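Local coordinates for purine nucleoside phosphorylase (Schistosoma mansoni, PDB 5KO5), which catalyses, as a purine nucleoside phosphorylase (EC 2.4.2.1), the phosphate-dependent cleavage of purine nucleosides such as inosine and guanosine into free base and ribose 1-phosphate, at residues A[84-89]-A[113-118]; A[31-34]-A[40-43]. One frame throughout, in Å; residues are numbered along the deposited sequence.

Contact 1. Residues A[84-89]-A[113-118]. With CYT (6-aminopyrimidin-2(1H)-one), chain B; EDO (1,2-ethanediol), chain C.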
ATOM      1  N   GLN A  84      -9.350 -16.865  20.375  1.00 20.63           N
ATOM      2  CA  GLN A  84     -10.691 -17.174  19.898  1.00 21.69           C
ATOM      3  C   GLN A  84     -11.319 -15.852  19.469  1.00 22.19           C
ATOM      4  O   GLN A  84     -11.808 -15.084  20.301  1.00 22.97           O
ATOM      5  CB  GLN A  84     -11.501 -17.845  20.999  1.00 24.82           C
ATOM      6  CG  GLN A  84     -12.817 -18.398  20.521  1.00 26.77           C
ATOM      7  CD  GLN A  84     -13.560 -19.086  21.629  1.00 32.17           C
ATOM      8  OE1 GLN A  84     -13.757 -18.520  22.706  1.00 30.16           O
ATOM      9  NE2 GLN A  84     -13.969 -20.322  21.381  1.00 34.96           N
ATOM     10  N   GLY A  85     -11.303 -15.586  18.170  1.00 27.00           N
ATOM     11  CA  GLY A  85     -11.660 -14.267  17.695  1.00 27.22           C
ATOM     12  C   GLY A  85     -10.428 -13.534  17.208  1.00 25.86           C
ATOM     13  O   GLY A  85      -9.822 -12.732  17.924  1.00 31.02           O
ATOM     14  N   ARG A  86     -10.051 -13.832  15.976  1.00 24.34           N
ATOM     15  CA  ARG A  86      -8.848 -13.296  15.369  1.00 23.19           C
ATOM     16  C   ARG A  86      -9.017 -11.811  15.049  1.00 19.12           C
ATOM     17  O   ARG A  86     -10.106 -11.347  14.713  1.00 22.07           O
ATOM     18  CB  ARG A  86      -8.631 -14.056  14.068  1.00 28.76           C
ATOM     19  CG  ARG A  86      -7.365 -13.783  13.369  1.00 27.73           C
ATOM     20  CD  ARG A  86      -7.310 -14.710  12.199  1.00 32.95           C
ATOM     21  NE  ARG A  86      -5.960 -14.825  11.686  1.00 26.68           N
ATOM     22  CZ  ARG A  86      -5.573 -15.801  10.884  1.00 25.35           C
ATOM     23  NH1 ARG A  86      -6.446 -16.733  10.515  1.00 26.30           N
ATOM     24  NH2 ARG A  86      -4.325 -15.840  10.457  1.00 30.25           N
ATOM     25  N   LEU A  87      -7.923 -11.068  15.147  1.00 18.59           N
ATOM     26  CA  LEU A  87      -7.920  -9.655  14.793  1.00 16.24           C
ATOM     27  C   LEU A  87      -7.405  -9.520  13.366  1.00 15.34           C
ATOM     28  O   LEU A  87      -6.261  -9.886  13.081  1.00 16.58           O
ATOM     29  CB  LEU A  87      -7.030  -8.870  15.749  1.00 16.59           C
ATOM     30  CG  LEU A  87      -7.327  -9.079  17.232  1.00 25.05           C
ATOM     31  CD1 LEU A  87      -6.279  -8.349  18.054  1.00 28.08           C
ATOM     32  CD2 LEU A  87      -8.716  -8.590  17.562  1.00 26.50           C
ATOM     33  N   HIS A  88      -8.232  -8.974  12.475  1.00 13.50           N
ATOM     34  CA  HIS A  88      -7.876  -8.807  11.068  1.00 13.28           C
ATOM     35  C   HIS A  88      -7.658  -7.337  10.740  1.00 12.65           C
ATOM     36  O   HIS A  88      -8.419  -6.469  11.180  1.00 13.25           O
ATOM     37  CB  HIS A  88      -9.002  -9.314  10.174  1.00 15.19           C
ATOM     38  CG  HIS A  88      -9.163 -10.802  10.175  1.00 22.26           C
ATOM     39  ND1 HIS A  88     -10.112 -11.450  10.939  1.00 24.10           N
ATOM     40  CD2 HIS A  88      -8.532 -11.761   9.463  1.00 25.97           C
ATOM     41  CE1 HIS A  88     -10.034 -12.752  10.718  1.00 26.35           C
ATOM     42  NE2 HIS A  88      -9.082 -12.968   9.826  1.00 26.93           N
ATOM     43  N   MET A  89      -6.637  -7.058   9.928  1.00 12.33           N
ATOM     44  CA  MET A  89      -6.290  -5.665   9.665  1.00 12.07           C
ATOM     45  C   MET A  89      -7.336  -4.956   8.812  1.00 12.25           C
ATOM     46  O   MET A  89      -7.480  -3.734   8.930  1.00 12.26           O
ATOM     47  CB  MET A  89      -4.854  -5.558   9.131  1.00 12.03           C
ATOM     48  CG  MET A  89      -3.864  -6.136  10.157  1.00 12.20           C
ATOM     49  SD  MET A  89      -2.178  -5.506  10.075  1.00 13.26           S
ATOM     50  CE  MET A  89      -2.419  -3.804  10.562  1.00 13.99           C
ATOM     51  N   LEU A 113       4.038 -20.835  17.121  1.00 17.95           N
ATOM     52  CA  LEU A 113       2.711 -20.327  16.794  1.00 15.19           C
ATOM     53  C   LEU A 113       2.187 -21.097  15.588  1.00 15.79           C
ATOM     54  O   LEU A 113       2.850 -21.143  14.545  1.00 16.25           O
ATOM     55  CB  LEU A 113       2.789 -18.832  16.490  1.00 15.82           C
ATOM     56  CG  LEU A 113       1.503 -18.155  16.007  1.00 15.48           C
ATOM     57  CD1 LEU A 113       0.359 -18.330  17.014  1.00 17.25           C
ATOM     58  CD2 LEU A 113       1.796 -16.684  15.766  1.00 16.63           C
ATOM     59  N   LEU A 114       1.011 -21.706  15.740  1.00 15.49           N
ATOM     60  CA  LEU A 114       0.341 -22.443  14.673  1.00 15.66           C
ATOM     61  C   LEU A 114      -0.828 -21.604  14.181  1.00 16.56           C
ATOM     62  O   LEU A 114      -1.638 -21.146  14.991  1.00 17.75           O
ATOM     63  CB  LEU A 114      -0.201 -23.777  15.200  1.00 17.40           C
ATOM     64  CG  LEU A 114       0.808 -24.689  15.906  1.00 18.78           C
ATOM     65  CD1 LEU A 114       0.139 -25.978  16.395  1.00 20.32           C
ATOM     66  CD2 LEU A 114       2.013 -24.999  15.005  1.00 19.95           C
ATOM     67  N   ILE A 115      -0.924 -21.411  12.861  1.00 14.53           N
ATOM     68  CA  ILE A 115      -1.928 -20.530  12.271  1.00 14.29           C
ATOM     69  C   ILE A 115      -2.634 -21.253  11.133  1.00 18.46           C
ATOM     70  O   ILE A 115      -1.990 -21.903  10.305  1.00 18.14           O
ATOM     71  CB  ILE A 115      -1.272 -19.248  11.721  1.00 13.94           C
ATOM     72  CG1 ILE A 115      -0.413 -18.562  12.783  1.00 19.23           C
ATOM     73  CG2 ILE A 115      -2.341 -18.288  11.198  1.00 18.18           C
ATOM     74  CD1 ILE A 115       0.364 -17.360  12.247  1.00 18.80           C
ATOM     75  N   THR A 116      -3.959 -21.120  11.070  1.00 16.44           N
ATOM     76  CA  THR A 116      -4.704 -21.546   9.893  1.00 15.50           C
ATOM     77  C   THR A 116      -5.481 -20.361   9.332  1.00 15.18           C
ATOM     78  O   THR A 116      -5.765 -19.389  10.035  1.00 17.91           O
ATOM     79  CB  THR A 116      -5.670 -22.713  10.186  1.00 16.29           C
ATOM     80  OG1 THR A 116      -6.625 -22.314  11.184  1.00 18.00           O
ATOM     81  CG2 THR A 116      -4.906 -23.941  10.669  1.00 19.18           C
ATOM     82  N   ASN A 117      -5.803 -20.442   8.043  1.00 14.49           N
ATOM     83  CA  ASN A 117      -6.601 -19.413   7.397  1.00 13.66           C
ATOM     84  C   ASN A 117      -7.360 -20.041   6.235  1.00 14.84           C
ATOM     85  O   ASN A 117      -7.079 -21.169   5.822  1.00 15.53           O
ATOM     86  CB  ASN A 117      -5.746 -18.212   6.947  1.00 14.20           C
ATOM     87  CG  ASN A 117      -4.727 -18.564   5.872  1.00 16.60           C
ATOM     88  OD1 ASN A 117      -5.077 -19.031   4.788  1.00 15.05           O
ATOM     89  ND2 ASN A 117      -3.456 -18.309   6.161  1.00 17.48           N
ATOM     90  N   LEU A 118      -8.346 -19.305   5.732  1.00 15.99           N
ATOM     91  CA  LEU A 118      -9.030 -19.639   4.489  1.00 15.46           C
ATOM     92  C   LEU A 118      -8.484 -18.729   3.399  1.00 16.34           C
ATOM     93  O   LEU A 118      -8.279 -17.530   3.625  1.00 16.53           O
ATOM     94  CB  LEU A 118     -10.544 -19.433   4.618  1.00 20.97           C
ATOM     95  CG  LEU A 118     -11.435 -20.600   5.056  1.00 30.74           C
ATOM     96  CD1 LEU A 118     -11.390 -21.752   4.059  1.00 32.70           C
ATOM     97  CD2 LEU A 118     -11.068 -21.081   6.429  1.00 30.08           C
TER
HETATM   98  N3  CYT B 301      -9.930 -15.103  -0.780  1.00 13.97           N
HETATM   99  C4  CYT B 301     -10.626 -16.211  -1.040  1.00 12.98           C
HETATM  100  N1  CYT B 301     -10.097 -15.580   1.542  1.00 18.03           N
HETATM  101  C2  CYT B 301      -9.659 -14.751   0.502  1.00 14.17           C
HETATM  102  O2  CYT B 301      -9.054 -13.706   0.766  1.00 13.76           O
HETATM  103  N4  CYT B 301     -10.872 -16.498  -2.323  1.00 16.54           N
HETATM  104  C5  CYT B 301     -11.073 -17.076   0.007  1.00 17.36           C
HETATM  105  C6  CYT B 301     -10.793 -16.718   1.268  1.00 18.76           C
HETATM  106  C1  EDO C 302      -8.211 -15.627   6.764  1.00 24.41           C
HETATM  107  O1  EDO C 302      -8.307 -14.223   6.495  1.00 35.32           O
HETATM  108  C2  EDO C 302      -8.955 -16.000   8.027  1.00 25.01           C
HETATM  109  O2  EDO C 302      -9.471 -17.319   7.865  1.00 24.14           O
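Arg-86 crosses the Ile-115 side chain at about a right angle, with NH2 3.2 Å from Ile-115 CG2. The other terminal nitrogen, NH1, donates a hydrogen bond to Thr-116 O over 2.8 Å. NH1 lies in the plane of that carbonyl, but the oxygen stands 27° out of the guanidinium plane. The bond is bent, with an N-H...O angle of 138°. With CG anti to the backbone N (chi1 -173°) and the chain extended as far as NE, Arg-86 spans a backbone gap of 10.3 Å between its own CA and Asn-117 CA. NE forms a salt bridge with Glu-226, so two sides of the guanidinium are held. In the phosphorylase-superfamily fold, residues 113-118 are part of strand 112-121 of the central mixed sheet, which runs to the base pocket, where Leu-118 lies beside the bound cytosine. The loop after strand 78-84 carries an arginine and a histidine of the phosphate site in trimeric PNPs such as the human enzyme; Arg-86 and His-88 probably correspond. An ethanediol, probably from the crystallisation liquor, sits here, bonded to Ser-35 N: Leu-118 N donates to its O2 at 3.1 Å, while its C2 approaches the edge of the His-88 ring, 3.5 Å from NE2. Arg-86 CG lies over one face of that ring, near its rim. Asn-117 turns its amide elsewhere, to Ser-241 and Thr-223.

Contact 2. Residues A[31-34]-A[40-43]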
ATOM      1  N   ILE A  31      -1.942 -20.699  19.212  1.00 16.94           N
ATOM      2  CA  ILE A  31      -2.725 -21.048  18.028  1.00 16.79           C
ATOM      3  C   ILE A  31      -3.656 -19.899  17.653  1.00 18.88           C
ATOM      4  O   ILE A  31      -4.263 -19.249  18.513  1.00 17.06           O
ATOM      5  CB  ILE A  31      -3.465 -22.407  18.127  1.00 22.16           C
ATOM      6  CG1 ILE A  31      -4.598 -22.362  19.133  1.00 27.83           C
ATOM      7  CG2 ILE A  31      -2.517 -23.547  18.510  1.00 21.39           C
ATOM      8  CD1 ILE A  31      -5.414 -23.652  19.174  1.00 36.79           C
ATOM      9  N   ILE A  32      -3.763 -19.649  16.354  1.00 16.03           N
ATOM     10  CA  ILE A  32      -4.701 -18.682  15.798  1.00 16.08           C
ATOM     11  C   ILE A  32      -5.386 -19.394  14.646  1.00 16.28           C
ATOM     12  O   ILE A  32      -4.715 -19.935  13.761  1.00 17.84           O
ATOM     13  CB  ILE A  32      -3.979 -17.408  15.317  1.00 15.48           C
ATOM     14  CG1 ILE A  32      -3.295 -16.693  16.491  1.00 15.58           C
ATOM     15  CG2 ILE A  32      -4.936 -16.473  14.599  1.00 20.18           C
ATOM     16  CD1 ILE A  32      -2.396 -15.529  16.075  1.00 18.69           C
ATOM     17  N   CYS A  33      -6.709 -19.452  14.680  1.00 21.22           N
ATOM     18  CA  CYS A  33      -7.459 -20.324  13.787  1.00 19.75           C
ATOM     19  C   CYS A  33      -8.260 -19.504  12.788  1.00 22.22           C
ATOM     20  O   CYS A  33      -8.779 -18.428  13.117  1.00 23.91           O
ATOM     21  CB  CYS A  33      -8.405 -21.222  14.583  1.00 23.10           C
ATOM     22  SG  CYS A  33      -7.560 -22.242  15.802  1.00 29.95           S
ATOM     23  N   GLY A  34      -8.366 -20.021  11.567  1.00 19.67           N
ATOM     24  CA  GLY A  34      -9.168 -19.365  10.557  1.00 20.13           C
ATOM     25  C   GLY A  34     -10.656 -19.487  10.839  1.00 21.21           C
ATOM     26  O   GLY A  34     -11.105 -20.251  11.694  1.00 23.60           O
ATOM     27  N   LEU A  40     -10.982 -26.805  17.482  1.00 32.00           N
ATOM     28  CA  LEU A  40      -9.954 -27.309  18.392  1.00 35.82           C
ATOM     29  C   LEU A  40      -9.924 -26.508  19.687  1.00 34.34           C
ATOM     30  O   LEU A  40      -9.696 -27.066  20.767  1.00 35.36           O
ATOM     31  CB  LEU A  40      -8.578 -27.279  17.726  1.00 35.26           C
ATOM     32  CG  LEU A  40      -7.412 -27.804  18.576  1.00 34.94           C
ATOM     33  CD1 LEU A  40      -7.632 -29.261  18.971  1.00 41.65           C
ATOM     34  CD2 LEU A  40      -6.096 -27.643  17.838  1.00 36.35           C
ATOM     35  N   ILE A  41     -10.153 -25.194  19.594  1.00 32.18           N
ATOM     36  CA  ILE A  41     -10.213 -24.353  20.786  1.00 36.61           C
ATOM     37  C   ILE A  41     -11.316 -24.831  21.721  1.00 38.95           C
ATOM     38  O   ILE A  41     -11.174 -24.784  22.950  1.00 45.71           O
ATOM     39  CB  ILE A  41     -10.392 -22.877  20.384  1.00 35.99           C
ATOM     40  CG1 ILE A  41      -9.243 -22.433  19.480  1.00 32.07           C
ATOM     41  CG2 ILE A  41     -10.482 -21.983  21.611  1.00 33.49           C
ATOM     42  CD1 ILE A  41      -9.404 -21.027  18.931  1.00 32.57           C
ATOM     43  N   GLU A  42     -12.431 -25.304  21.158  1.00 43.60           N
ATOM     44  CA  GLU A  42     -13.516 -25.818  21.983  1.00 44.89           C
ATOM     45  C   GLU A  42     -13.151 -27.122  22.681  1.00 44.94           C
ATOM     46  O   GLU A  42     -13.827 -27.506  23.642  1.00 52.56           O
ATOM     47  CB  GLU A  42     -14.783 -26.000  21.144  1.00 47.18           C
ATOM     48  N   GLU A  43     -12.096 -27.805  22.233  1.00 44.25           N
ATOM     49  CA  GLU A  43     -11.688 -29.081  22.804  1.00 42.35           C
ATOM     50  C   GLU A  43     -10.457 -28.975  23.695  1.00 43.85           C
ATOM     51  O   GLU A  43      -9.896 -30.004  24.087  1.00 43.87           O
ATOM     52  CB  GLU A  43     -11.460 -30.112  21.696  1.00 48.07           C
ATOM     53  CG  GLU A  43     -12.704 -30.426  20.882  1.00 56.52           C
ATOM     54  CD  GLU A  43     -13.814 -31.029  21.720  1.00 72.48           C
ATOM     55  OE1 GLU A  43     -13.505 -31.748  22.696  1.00 77.93           O
ATOM     56  OE2 GLU A  43     -14.996 -30.780  21.403  1.00 83.40           O
TER
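The end of strand 29-32 and the short, weakly bonded helix 39-42 face each other at a distance of 8.5 Å between Cys-33 CA and Ile-41 CA, too far for the backbones to meet, and the contact is made by side chains alone. Ile-41 reaches across from the helix to touch Ile-31 of the strand and Cys-33 just past its end. Its terminal CD1 comes to 3.8 Å from Cys-33 SG, while the middle of its longer branch, CG1, lies 4.0 Å from Ile-31 CD1. The two isoleucine side chains run antiparallel, flank to flank. Ile-31 holds CG1 between the backbone N and the carbonyl carbon (chi1 69°), which sends its CD1 toward the helix. In this early part of the phosphorylase-superfamily fold, a short loop leads from strand 29-32, parallel to its neighbours 78-84 and 112-121, into helix 39-42, which lies over the sheet. Leu-40 adds a looser touch, its CD2 4.3 Å from Ile-31 CD1, and its other neighbours include Gln-274 and Ile-281 of helix 259-283. Ile-41 also touches Ala-82 of strand 78-84 and Val-71 of strand 69-75, which extend the apolar patch.

How the contacts relate
Both contacts are largely buried and rest on the same sheet, where strands 29-32 and 112-121 are parallel neighbours; their centres lie about 9 Å apart. Contact 1 is the more central, about 4 Å from the middle of the chain, and is polar: an arginine reaches a strand carbonyl two residues before Leu-118 of the ligand pocket. Contact 2, about 11 Å from the middle, is wholly apolar and joins the sheet to a short helix. Two probable hydrogen bonds connect them: a strand bond, Leu-114 O to Ile-32 N at 2.9 Å, and, just past the strand end, a side-chain bond between Thr-116 OG1 and Gly-34 N, also 2.9 Å. Ile-32 CG2 also packs against Arg-86 NE, on the strand side turned away from helix 39-42.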